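Local coordinates for protein intracellular serine protease (Bacillus licheniformis, PDB 4ZOQ) that cleaves peptide bonds sequence-specifically as a lanthipeptide protease, probably by the charge-relay mechanism of the subtilisin-like S8 serine endopeptidases, at residues B[164-169]-B[301-306]; B[22-27]-B[244-249]; B[217-222]-B[322-327]; B[150-155]-B[188-193]. One frame throughout, in Å; residues are numbered along the deposited sequence.

Contact 1: B[164-169]-B[301-306]; sequences KHQVLV and PSAKQV
Gln166 OE1 is gripped by two donors: Ala303 N at 2.9 Å, and a water that donates to OE1 at 2.7 Å. The arrangement joins the C-terminal end of one helix to the N-terminal start of another. Gln166 has positive phi and is the C-prime residue of the Schellman motif ending helix 146-164, while Ser302 is the N-cap of helix 303-313. The Gln166 side chain bends back at chi2 (-64°), which turns its amide carbon toward the new helix. The Ala303 N-H meets OE1 almost straight (164°) and nearly along the C=O axis (161°). The same water accepts from Lys304 N at 3.1 Å, so two amides of the first helical turn are served by one carboxamide oxygen, directly and through water. Partial positive charge at this helix start would probably polarise the Gln166 carbonyl. On the helix's own side Ser302 and Gln305 form a capping box: Ser302 N donates to Gln305 OE1 at 2.7 Å, and Gln305 N donates to Ser302 OG at 3.0 Å. Gln305 NE2 is bonded in turn to the hydroxyl of Tyr293 on helix 275-297. Beneath this polar layer Leu168, at the start of strand 168-172 of the main sheet, turns its side chain to the helix and joins it by apolar packing. Its two methyls divide the work: CD2 lies 3.8 Å from Ala303 CB, and CD1 meets Val306 CG1 at 3.6 Å, the Leu168 and Val306 side chains crossing obliquely.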
# COMPACT_ATOMS: atom_id res chain seq x y z
N LYS B 164 -10.27 -7.74 -11.70
CA LYS B 164 -10.61 -8.59 -12.82
C LYS B 164 -9.60 -9.71 -12.96
O LYS B 164 -9.97 -10.85 -13.31
CB LYS B 164 -10.62 -7.77 -14.11
CG LYS B 164 -11.11 -8.58 -15.29
CD LYS B 164 -10.92 -7.87 -16.62
CE LYS B 164 -11.08 -8.89 -17.76
NZ LYS B 164 -10.39 -8.46 -19.01
N HIS B 165 -8.36 -9.43 -12.59
CA HIS B 165 -7.31 -10.42 -12.68
C HIS B 165 -6.98 -11.08 -11.36
O HIS B 165 -5.92 -11.69 -11.21
CB HIS B 165 -6.05 -9.80 -13.27
CG HIS B 165 -6.16 -9.47 -14.73
ND1 HIS B 165 -6.71 -8.30 -15.20
CD2 HIS B 165 -5.84 -10.20 -15.83
CE1 HIS B 165 -6.69 -8.30 -16.53
NE2 HIS B 165 -6.17 -9.45 -16.93
N GLN B 166 -7.94 -11.01 -10.43
CA GLN B 166 -7.83 -11.68 -9.14
C GLN B 166 -6.65 -11.19 -8.27
O GLN B 166 -6.09 -11.94 -7.48
CB GLN B 166 -7.73 -13.19 -9.38
CG GLN B 166 -8.91 -13.73 -10.19
CD GLN B 166 -10.22 -13.57 -9.45
OE1 GLN B 166 -10.25 -13.60 -8.23
NE2 GLN B 166 -11.30 -13.41 -10.19
N VAL B 167 -6.29 -9.91 -8.42
CA VAL B 167 -5.22 -9.33 -7.62
C VAL B 167 -5.77 -8.47 -6.48
O VAL B 167 -6.51 -7.52 -6.72
CB VAL B 167 -4.29 -8.47 -8.47
CG1 VAL B 167 -3.18 -7.95 -7.62
CG2 VAL B 167 -3.76 -9.27 -9.64
N LEU B 168 -5.38 -8.79 -5.24
CA LEU B 168 -5.78 -8.02 -4.07
C LEU B 168 -5.02 -6.73 -3.98
O LEU B 168 -3.82 -6.68 -4.29
CB LEU B 168 -5.55 -8.84 -2.81
CG LEU B 168 -6.51 -10.02 -2.78
CD1 LEU B 168 -5.97 -11.09 -1.88
CD2 LEU B 168 -7.87 -9.54 -2.32
N VAL B 169 -5.73 -5.66 -3.63
CA VAL B 169 -5.12 -4.35 -3.44
C VAL B 169 -5.45 -3.83 -2.04
O VAL B 169 -6.60 -3.60 -1.71
CB VAL B 169 -5.61 -3.34 -4.50
CG1 VAL B 169 -4.95 -1.98 -4.31
CG2 VAL B 169 -5.37 -3.89 -5.92
N PRO B 301 -5.97 -19.40 -5.37
CA PRO B 301 -7.28 -19.03 -4.85
C PRO B 301 -7.78 -17.74 -5.54
O PRO B 301 -6.99 -16.97 -6.08
CB PRO B 301 -7.01 -18.82 -3.35
CG PRO B 301 -5.61 -18.36 -3.29
CD PRO B 301 -4.88 -19.05 -4.45
N SER B 302 -9.09 -17.52 -5.56
CA SER B 302 -9.61 -16.25 -6.07
C SER B 302 -9.34 -15.15 -5.03
O SER B 302 -9.07 -15.47 -3.86
CB SER B 302 -11.09 -16.36 -6.35
OG SER B 302 -11.81 -16.47 -5.14
N ALA B 303 -9.38 -13.89 -5.45
CA ALA B 303 -9.24 -12.73 -4.55
C ALA B 303 -10.30 -12.79 -3.47
O ALA B 303 -10.06 -12.40 -2.33
CB ALA B 303 -9.35 -11.43 -5.32
N LYS B 304 -11.48 -13.29 -3.84
CA LYS B 304 -12.59 -13.41 -2.91
C LYS B 304 -12.32 -14.47 -1.88
O LYS B 304 -12.62 -14.30 -0.70
CB LYS B 304 -13.88 -13.82 -3.65
CG LYS B 304 -14.78 -12.71 -4.10
CD LYS B 304 -16.05 -13.28 -4.76
CE LYS B 304 -16.86 -12.17 -5.45
NZ LYS B 304 -17.81 -12.68 -6.47
N GLN B 305 -11.69 -15.56 -2.29
CA GLN B 305 -11.35 -16.60 -1.34
C GLN B 305 -10.39 -16.10 -0.26
O GLN B 305 -10.58 -16.40 0.92
CB GLN B 305 -10.75 -17.80 -2.05
CG GLN B 305 -11.80 -18.71 -2.62
CD GLN B 305 -11.19 -19.79 -3.49
OE1 GLN B 305 -10.63 -19.51 -4.56
NE2 GLN B 305 -11.22 -21.03 -3.00
N VAL B 306 -9.36 -15.36 -0.66
CA VAL B 306 -8.39 -14.82 0.29
C VAL B 306 -9.06 -13.79 1.19
O VAL B 306 -8.88 -13.82 2.40
CB VAL B 306 -7.19 -14.21 -0.41
CG1 VAL B 306 -6.18 -13.73 0.61
CG2 VAL B 306 -6.56 -15.26 -1.31
O HOH W 1 -12.37 -12.95 -6.74

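Contact 2: B[22-27]-B[244-249]; sequences YLWFAA and DLVLTT
Trp24 and Phe25 both carry CG between the backbone N and the carbonyl carbon (chi1 59° and 73°), which sets both CG atoms on the side of 244-249; the rings beyond them meet Val246. Trp24 NE1 donates to Leu245 O at 2.9 Å, the oxygen lying near the ring plane but tilted from it, and the donor standing 36° above the carbonyl plane. Farther round the indole, CZ2 meets Val246 CG1 at 3.6 Å. The same methyl is 3.5 Å from Phe25 CD1, so it is shared by the two rings; the Phe25 and Val246 side chains cross at about a right angle. Phe25 CE1 also comes within 3.5 Å of Leu247 O. Phe25 CB lies over one face of the indole toward its rim. Before the helix, Leu247 N donates to Tyr22 O at 3.0 Å, and Tyr22 CB rests on Leu247 CB at 3.8 Å. An alanine in place of Trp24 would probably leave Leu245 O without its indole donor and strip one neighbour from Val246 CG1. Lys207 makes a cation-pi contact with the indole. The side chain of Val246 is about 9 Å from that of Ser276, the predicted charge-relay serine. The contact thus fastens the start of helix 24-30 to strand 246-249, which pairs antiparallel with 269-272. Phe25 and Val246 also touch Met93 of helix 86-97, and Val246 packs on Leu277 of helix 275-297.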
# COMPACT_ATOMS: atom_id res chain seq x y z
N TYR B 22 9.94 -4.09 20.66
CA TYR B 22 9.31 -3.15 19.72
C TYR B 22 8.65 -3.88 18.55
O TYR B 22 8.01 -3.26 17.69
CB TYR B 22 10.37 -2.16 19.19
CG TYR B 22 11.18 -1.49 20.29
CD1 TYR B 22 10.59 -0.60 21.18
CD2 TYR B 22 12.53 -1.75 20.43
CE1 TYR B 22 11.32 -0.00 22.19
CE2 TYR B 22 13.27 -1.15 21.42
CZ TYR B 22 12.67 -0.29 22.30
OH TYR B 22 13.44 0.30 23.29
N LEU B 23 8.81 -5.20 18.54
CA LEU B 23 8.20 -6.05 17.54
C LEU B 23 6.98 -6.78 18.12
O LEU B 23 6.58 -7.84 17.62
CB LEU B 23 9.23 -7.04 17.00
CG LEU B 23 10.19 -6.51 15.92
CD1 LEU B 23 11.45 -7.37 15.83
CD2 LEU B 23 9.51 -6.47 14.57
N TRP B 24 6.42 -6.21 19.20
CA TRP B 24 5.22 -6.73 19.85
C TRP B 24 4.12 -6.97 18.83
O TRP B 24 3.42 -8.00 18.93
CB TRP B 24 4.70 -5.79 20.94
CG TRP B 24 4.35 -4.41 20.44
CD1 TRP B 24 5.17 -3.31 20.42
CD2 TRP B 24 3.10 -4.00 19.87
NE1 TRP B 24 4.48 -2.23 19.89
CE2 TRP B 24 3.22 -2.63 19.53
CE3 TRP B 24 1.89 -4.66 19.62
CZ2 TRP B 24 2.17 -1.91 18.95
CZ3 TRP B 24 0.86 -3.96 19.01
CH2 TRP B 24 1.00 -2.59 18.69
N PHE B 25 3.98 -6.06 17.86
CA PHE B 25 2.98 -6.22 16.80
C PHE B 25 3.25 -7.49 15.96
O PHE B 25 2.32 -8.18 15.55
CB PHE B 25 2.91 -4.97 15.89
CG PHE B 25 4.08 -4.83 14.95
CD1 PHE B 25 5.25 -4.20 15.36
CD2 PHE B 25 4.04 -5.38 13.67
CE1 PHE B 25 6.34 -4.11 14.51
CE2 PHE B 25 5.12 -5.29 12.82
CZ PHE B 25 6.27 -4.67 13.24
N ALA B 26 4.52 -7.80 15.72
CA ALA B 26 4.87 -8.96 14.88
C ALA B 26 4.63 -10.26 15.65
O ALA B 26 4.08 -11.22 15.10
CB ALA B 26 6.31 -8.89 14.39
N ALA B 27 4.99 -10.26 16.93
CA ALA B 27 4.73 -11.40 17.80
C ALA B 27 3.22 -11.65 17.90
O ALA B 27 2.78 -12.79 17.91
CB ALA B 27 5.33 -11.19 19.19
N ASP B 244 4.39 1.70 22.65
CA ASP B 244 3.21 1.83 21.80
C ASP B 244 3.56 2.03 20.35
O ASP B 244 2.69 1.93 19.49
CB ASP B 244 2.30 2.97 22.28
CG ASP B 244 1.37 2.55 23.43
OD1 ASP B 244 1.31 1.34 23.72
OD2 ASP B 244 0.71 3.41 24.06
N LEU B 245 4.84 2.29 20.08
CA LEU B 245 5.37 2.43 18.71
C LEU B 245 5.77 1.07 18.13
O LEU B 245 5.88 0.08 18.86
CB LEU B 245 6.57 3.38 18.72
CG LEU B 245 6.31 4.87 19.00
CD1 LEU B 245 7.60 5.66 19.35
CD2 LEU B 245 5.64 5.48 17.74
N VAL B 246 6.00 1.01 16.82
CA VAL B 246 6.35 -0.25 16.19
C VAL B 246 7.70 -0.15 15.50
O VAL B 246 8.05 0.90 14.96
CB VAL B 246 5.24 -0.72 15.18
CG1 VAL B 246 3.94 -0.96 15.93
CG2 VAL B 246 5.04 0.26 14.01
N LEU B 247 8.47 -1.24 15.53
CA LEU B 247 9.75 -1.23 14.84
C LEU B 247 9.55 -1.36 13.33
O LEU B 247 8.66 -2.07 12.86
CB LEU B 247 10.68 -2.34 15.36
CG LEU B 247 12.18 -2.09 15.11
CD1 LEU B 247 12.62 -0.88 15.91
CD2 LEU B 247 13.04 -3.29 15.46
N THR B 248 10.39 -0.67 12.57
CA THR B 248 10.41 -0.74 11.11
C THR B 248 11.83 -1.00 10.60
O THR B 248 12.84 -0.58 11.22
CB THR B 248 9.92 0.59 10.48
OG1 THR B 248 10.78 1.67 10.90
CG2 THR B 248 8.52 0.90 10.91
N THR B 249 11.92 -1.63 9.45
CA THR B 249 13.18 -1.65 8.74
C THR B 249 13.33 -0.29 8.09
O THR B 249 12.39 0.25 7.50
CB THR B 249 13.26 -2.77 7.70
OG1 THR B 249 12.05 -2.79 6.94
CG2 THR B 249 13.40 -4.13 8.37

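Contact 3: B[217-222]-B[322-327]; sequences QGREIE and KDVIYG
Gly218 N donates to Val324 O at 2.8 Å (163°) and joins the type I turn of residues 218-221 to the irregular loop 322-327. Gly218 takes backbone angles that call for glycine. Gly327 has positive phi, and its CA lies 3.2 Å from Ile221 O, where a side chain would clash. Among the side chains, Lys322 is extended until chi4 (-57°) turns NZ inward. NZ then donates to Ile221 O at 3.0 Å and weakly to Arg219 O at the same 3.0 Å, so the ammonium bridges two carbonyls of the turn. Val324 lies beside Arg219, pointing the same way, and its CG1 approaches Gly218 N at 3.6 Å; the guanidinium of Arg219 goes to a salt bridge with Asp181. Gln217 lies alongside Ile325, its OE1 3.4 Å from Ile325 CG1, while its CB sits 3.4 Å from Val324 O. An alanine here would keep the contact at CB but would probably leave Ile325 CG1 uncovered on the flank where the carboxamide now lies. Within the loop, Asp323 OD2 accepts from Ile325 N and from Tyr326 N, both from the same face of the carboxylate: an Asx turn to Ile325 N, extended to Tyr326 N as an Asx motif, which probably helps hold the loop around Val324. Strand 221-226 is an outer strand of the main sheet, and Glu222 on it is bonded to His307. Backbone carbonyls thus do much of the accepting across this interface, and the Lys322 charge is probably shared by the carbonyls of Ile221 and, more weakly, Arg219.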
# COMPACT_ATOMS: atom_id res chain seq x y z
N GLN B 217 -11.44 6.84 9.88
CA GLN B 217 -12.57 5.95 10.14
C GLN B 217 -13.59 6.17 9.05
O GLN B 217 -13.58 7.20 8.41
CB GLN B 217 -13.17 6.25 11.53
CG GLN B 217 -12.13 6.14 12.64
CD GLN B 217 -12.68 6.39 14.05
OE1 GLN B 217 -13.88 6.56 14.24
NE2 GLN B 217 -11.79 6.36 15.04
N GLY B 218 -14.51 5.22 8.90
CA GLY B 218 -15.56 5.33 7.89
C GLY B 218 -16.04 3.98 7.42
O GLY B 218 -15.44 2.96 7.76
N ARG B 219 -17.10 3.97 6.63
CA ARG B 219 -17.68 2.73 6.13
C ARG B 219 -16.71 1.98 5.23
O ARG B 219 -16.88 0.78 5.04
CB ARG B 219 -18.99 3.01 5.40
CG ARG B 219 -20.04 3.66 6.29
CD ARG B 219 -21.38 3.85 5.61
NE ARG B 219 -22.05 5.01 6.18
CZ ARG B 219 -21.94 6.24 5.72
NH1 ARG B 219 -21.28 6.49 4.60
NH2 ARG B 219 -22.56 7.23 6.33
N GLU B 220 -15.75 2.70 4.65
CA GLU B 220 -14.75 2.11 3.75
C GLU B 220 -13.72 1.24 4.47
O GLU B 220 -13.15 0.37 3.84
CB GLU B 220 -14.01 3.18 2.94
CG GLU B 220 -12.97 3.96 3.73
CD GLU B 220 -12.14 4.89 2.86
OE1 GLU B 220 -12.75 5.76 2.18
OE2 GLU B 220 -10.88 4.76 2.86
N ILE B 221 -13.49 1.49 5.77
CA ILE B 221 -12.51 0.71 6.52
C ILE B 221 -12.93 -0.76 6.52
O ILE B 221 -14.08 -1.06 6.88
CB ILE B 221 -12.41 1.13 7.97
CG1 ILE B 221 -12.21 2.64 8.14
CG2 ILE B 221 -11.30 0.31 8.66
CD1 ILE B 221 -10.93 3.17 7.65
N GLU B 222 -12.04 -1.66 6.10
CA GLU B 222 -12.38 -3.07 6.08
C GLU B 222 -11.66 -3.87 7.13
O GLU B 222 -12.20 -4.84 7.66
CB GLU B 222 -12.07 -3.71 4.73
CG GLU B 222 -13.05 -3.32 3.68
CD GLU B 222 -13.05 -4.28 2.54
OE1 GLU B 222 -13.21 -5.49 2.81
OE2 GLU B 222 -12.86 -3.83 1.38
N LYS B 322 -19.27 -5.36 11.45
CA LYS B 322 -18.45 -4.48 10.66
C LYS B 322 -18.79 -3.05 11.06
O LYS B 322 -19.92 -2.61 10.89
CB LYS B 322 -18.67 -4.71 9.17
CG LYS B 322 -17.73 -3.91 8.30
CD LYS B 322 -18.02 -4.14 6.82
CE LYS B 322 -16.96 -3.47 5.96
NZ LYS B 322 -16.87 -2.00 6.22
N ASP B 323 -17.87 -2.40 11.74
CA ASP B 323 -18.08 -1.04 12.17
C ASP B 323 -17.19 -0.03 11.45
O ASP B 323 -16.27 -0.37 10.72
CB ASP B 323 -17.89 -0.89 13.68
CG ASP B 323 -16.58 -1.41 14.16
OD1 ASP B 323 -16.38 -2.63 14.14
OD2 ASP B 323 -15.71 -0.56 14.46
N VAL B 324 -17.53 1.23 11.67
CA VAL B 324 -16.88 2.38 11.06
C VAL B 324 -15.45 2.62 11.61
O VAL B 324 -14.63 3.27 10.95
CB VAL B 324 -17.81 3.63 11.29
CG1 VAL B 324 -17.05 4.92 11.40
CG2 VAL B 324 -18.90 3.69 10.23
N ILE B 325 -15.10 2.02 12.74
CA ILE B 325 -13.77 2.21 13.31
C ILE B 325 -12.74 1.13 12.88
O ILE B 325 -11.67 1.44 12.39
CB ILE B 325 -13.86 2.25 14.84
CG1 ILE B 325 -14.76 3.41 15.29
CG2 ILE B 325 -12.48 2.36 15.48
CD1 ILE B 325 -15.06 3.41 16.81
N TYR B 326 -13.13 -0.13 13.01
CA TYR B 326 -12.26 -1.27 12.78
C TYR B 326 -12.58 -2.04 11.52
O TYR B 326 -11.90 -3.00 11.22
CB TYR B 326 -12.36 -2.26 13.95
CG TYR B 326 -12.00 -1.66 15.26
CD1 TYR B 326 -10.68 -1.59 15.68
CD2 TYR B 326 -12.99 -1.13 16.09
CE1 TYR B 326 -10.37 -1.03 16.88
CE2 TYR B 326 -12.69 -0.57 17.28
CZ TYR B 326 -11.39 -0.52 17.68
OH TYR B 326 -11.08 0.06 18.87
N GLY B 327 -13.66 -1.70 10.81
CA GLY B 327 -14.10 -2.55 9.71
C GLY B 327 -14.48 -3.94 10.23
O GLY B 327 -15.06 -4.07 11.31
O HOH W 2 -16.21 0.35 8.04

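Contact 4: B[150-155]-B[188-193]; sequences VLMKAY and NKVHLP
Tyr155 turns its CB toward strand 189-192, and its ring lies with one side turned to both Leu192 and Pro193. CD1 and CE1 each stand 4.1 Å from Leu192 CB, the two side chains sliding past each other in opposite directions. CE2 meets Pro193 CB at 3.7 Å. That CB lies over the ring face as a CH-pi contact, 4.1 Å from the centroid and 29° off the normal. At the tip, OH is 3.8 Å from Pro193 CD. A turn earlier in the helix, Met152 is extended, CG anti to the backbone N (chi1 179°). Its CG touches Leu192 CD2 at 4.2 Å and its SD touches Val190 CG1 at 4.1 Å, crossing both side chains at about a right angle. Helix 146-164 thereby packs on the small antiparallel sheet of strands 140-143 and 189-192, the axes of the short segments inclined by 30°. Helix 116-128 adds Ile119 and Met120 against Tyr155. The outer side of the helix receives a second chain of the assembly, Ile89 and Phe63, both of that second chain, packing on Val150 and Ala154 respectively, consistent with a propeptide docked as in other subtilases. The peptide before Pro193 is cis. No hydrogen bond crosses the joint; Tyr155 OH is buried with no partner in the model, so the ring is probably placed by packing, the CH-pi contact included.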
# COMPACT_ATOMS: atom_id res chain seq x y z
N VAL B 150 -13.16 12.80 -12.43
CA VAL B 150 -12.50 12.14 -13.54
C VAL B 150 -11.31 11.33 -13.03
O VAL B 150 -11.11 10.18 -13.43
CB VAL B 150 -12.04 13.15 -14.62
CG1 VAL B 150 -11.09 12.48 -15.59
CG2 VAL B 150 -13.25 13.68 -15.38
N LEU B 151 -10.54 11.94 -12.13
CA LEU B 151 -9.43 11.25 -11.48
C LEU B 151 -9.92 9.98 -10.75
O LEU B 151 -9.27 8.93 -10.82
CB LEU B 151 -8.71 12.17 -10.49
CG LEU B 151 -7.42 11.65 -9.87
CD1 LEU B 151 -6.34 11.57 -10.90
CD2 LEU B 151 -6.97 12.51 -8.68
N MET B 152 -11.05 10.10 -10.06
CA MET B 152 -11.60 8.96 -9.34
C MET B 152 -12.06 7.89 -10.30
O MET B 152 -11.90 6.69 -10.05
CB MET B 152 -12.74 9.39 -8.42
CG MET B 152 -13.38 8.25 -7.64
SD MET B 152 -14.27 8.85 -6.17
CE MET B 152 -14.97 7.34 -5.50
N LYS B 153 -12.65 8.33 -11.41
CA LYS B 153 -13.15 7.44 -12.44
C LYS B 153 -12.01 6.63 -13.04
O LYS B 153 -12.13 5.42 -13.29
CB LYS B 153 -13.85 8.26 -13.53
CG LYS B 153 -14.41 7.48 -14.70
CD LYS B 153 -15.14 8.42 -15.63
CE LYS B 153 -15.87 7.69 -16.74
NZ LYS B 153 -16.45 8.71 -17.66
N ALA B 154 -10.89 7.32 -13.27
CA ALA B 154 -9.69 6.69 -13.80
C ALA B 154 -9.17 5.68 -12.81
O ALA B 154 -8.80 4.54 -13.16
CB ALA B 154 -8.61 7.75 -14.08
N TYR B 155 -9.18 6.10 -11.56
CA TYR B 155 -8.55 5.37 -10.49
C TYR B 155 -9.36 4.09 -10.25
O TYR B 155 -8.81 3.02 -9.97
CB TYR B 155 -8.54 6.21 -9.23
CG TYR B 155 -7.30 6.12 -8.47
CD1 TYR B 155 -6.77 7.25 -7.86
CD2 TYR B 155 -6.56 4.94 -8.47
CE1 TYR B 155 -5.59 7.17 -7.16
CE2 TYR B 155 -5.39 4.86 -7.78
CZ TYR B 155 -4.91 5.98 -7.13
OH TYR B 155 -3.72 5.96 -6.44
N ASN B 188 -16.65 17.49 0.56
CA ASN B 188 -16.69 16.87 -0.75
C ASN B 188 -15.33 16.26 -1.17
O ASN B 188 -14.95 16.24 -2.35
CB ASN B 188 -17.17 17.86 -1.82
CG ASN B 188 -17.69 17.15 -3.06
OD1 ASN B 188 -18.40 16.15 -2.96
ND2 ASN B 188 -17.30 17.63 -4.23
N LYS B 189 -14.60 15.72 -0.19
CA LYS B 189 -13.32 15.06 -0.49
C LYS B 189 -13.41 13.57 -0.23
O LYS B 189 -14.27 13.10 0.51
CB LYS B 189 -12.17 15.64 0.33
CG LYS B 189 -11.94 17.10 0.14
CD LYS B 189 -10.80 17.55 1.02
CE LYS B 189 -10.40 18.99 0.77
NZ LYS B 189 -9.22 19.36 1.60
N VAL B 190 -12.50 12.86 -0.85
CA VAL B 190 -12.43 11.41 -0.78
C VAL B 190 -10.95 11.05 -0.67
O VAL B 190 -10.09 11.79 -1.16
CB VAL B 190 -13.13 10.79 -2.00
CG1 VAL B 190 -12.29 10.96 -3.26
CG2 VAL B 190 -13.50 9.38 -1.74
N HIS B 191 -10.63 9.99 0.05
CA HIS B 191 -9.23 9.56 0.18
C HIS B 191 -9.01 8.44 -0.84
O HIS B 191 -9.67 7.41 -0.76
CB HIS B 191 -8.92 9.09 1.62
CG HIS B 191 -7.47 8.78 1.88
ND1 HIS B 191 -7.02 7.50 2.12
CD2 HIS B 191 -6.39 9.59 1.97
CE1 HIS B 191 -5.71 7.53 2.35
NE2 HIS B 191 -5.31 8.78 2.25
N LEU B 192 -8.09 8.64 -1.77
CA LEU B 192 -7.87 7.71 -2.89
C LEU B 192 -6.45 7.15 -2.84
O LEU B 192 -5.50 7.91 -2.61
CB LEU B 192 -8.11 8.44 -4.20
CG LEU B 192 -9.50 9.02 -4.41
CD1 LEU B 192 -9.49 9.92 -5.59
CD2 LEU B 192 -10.45 7.90 -4.68
N PRO B 193 -6.28 5.83 -3.09
CA PRO B 193 -7.27 4.88 -3.62
C PRO B 193 -8.11 4.14 -2.59
O PRO B 193 -8.91 3.29 -2.96
CB PRO B 193 -6.39 3.87 -4.35
CG PRO B 193 -5.12 3.80 -3.50
CD PRO B 193 -4.94 5.22 -2.96

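Contacts 1 and 3 both reach the seven-stranded main sheet of the subtilisin-like fold, through strands 168-172 and 221-226, with centres 21 Å apart. Contact 4 feeds into contact 1 along the chain, since helix 146-164 leads directly to strand 168-172; their nearest atoms are about 6 Å apart. Contact 4 closes before contact 3 opens, and their centres lie 19 Å apart. Contact 2 stands across the chain's centre from contacts 1 and 4, 28 and 32 Å away between centres. It brings the N-terminal helix 24-30 to strand 246-249. Contacts 1, 2 and 3 cross one another in sequence, so segments distant in sequence are tied together across the fold.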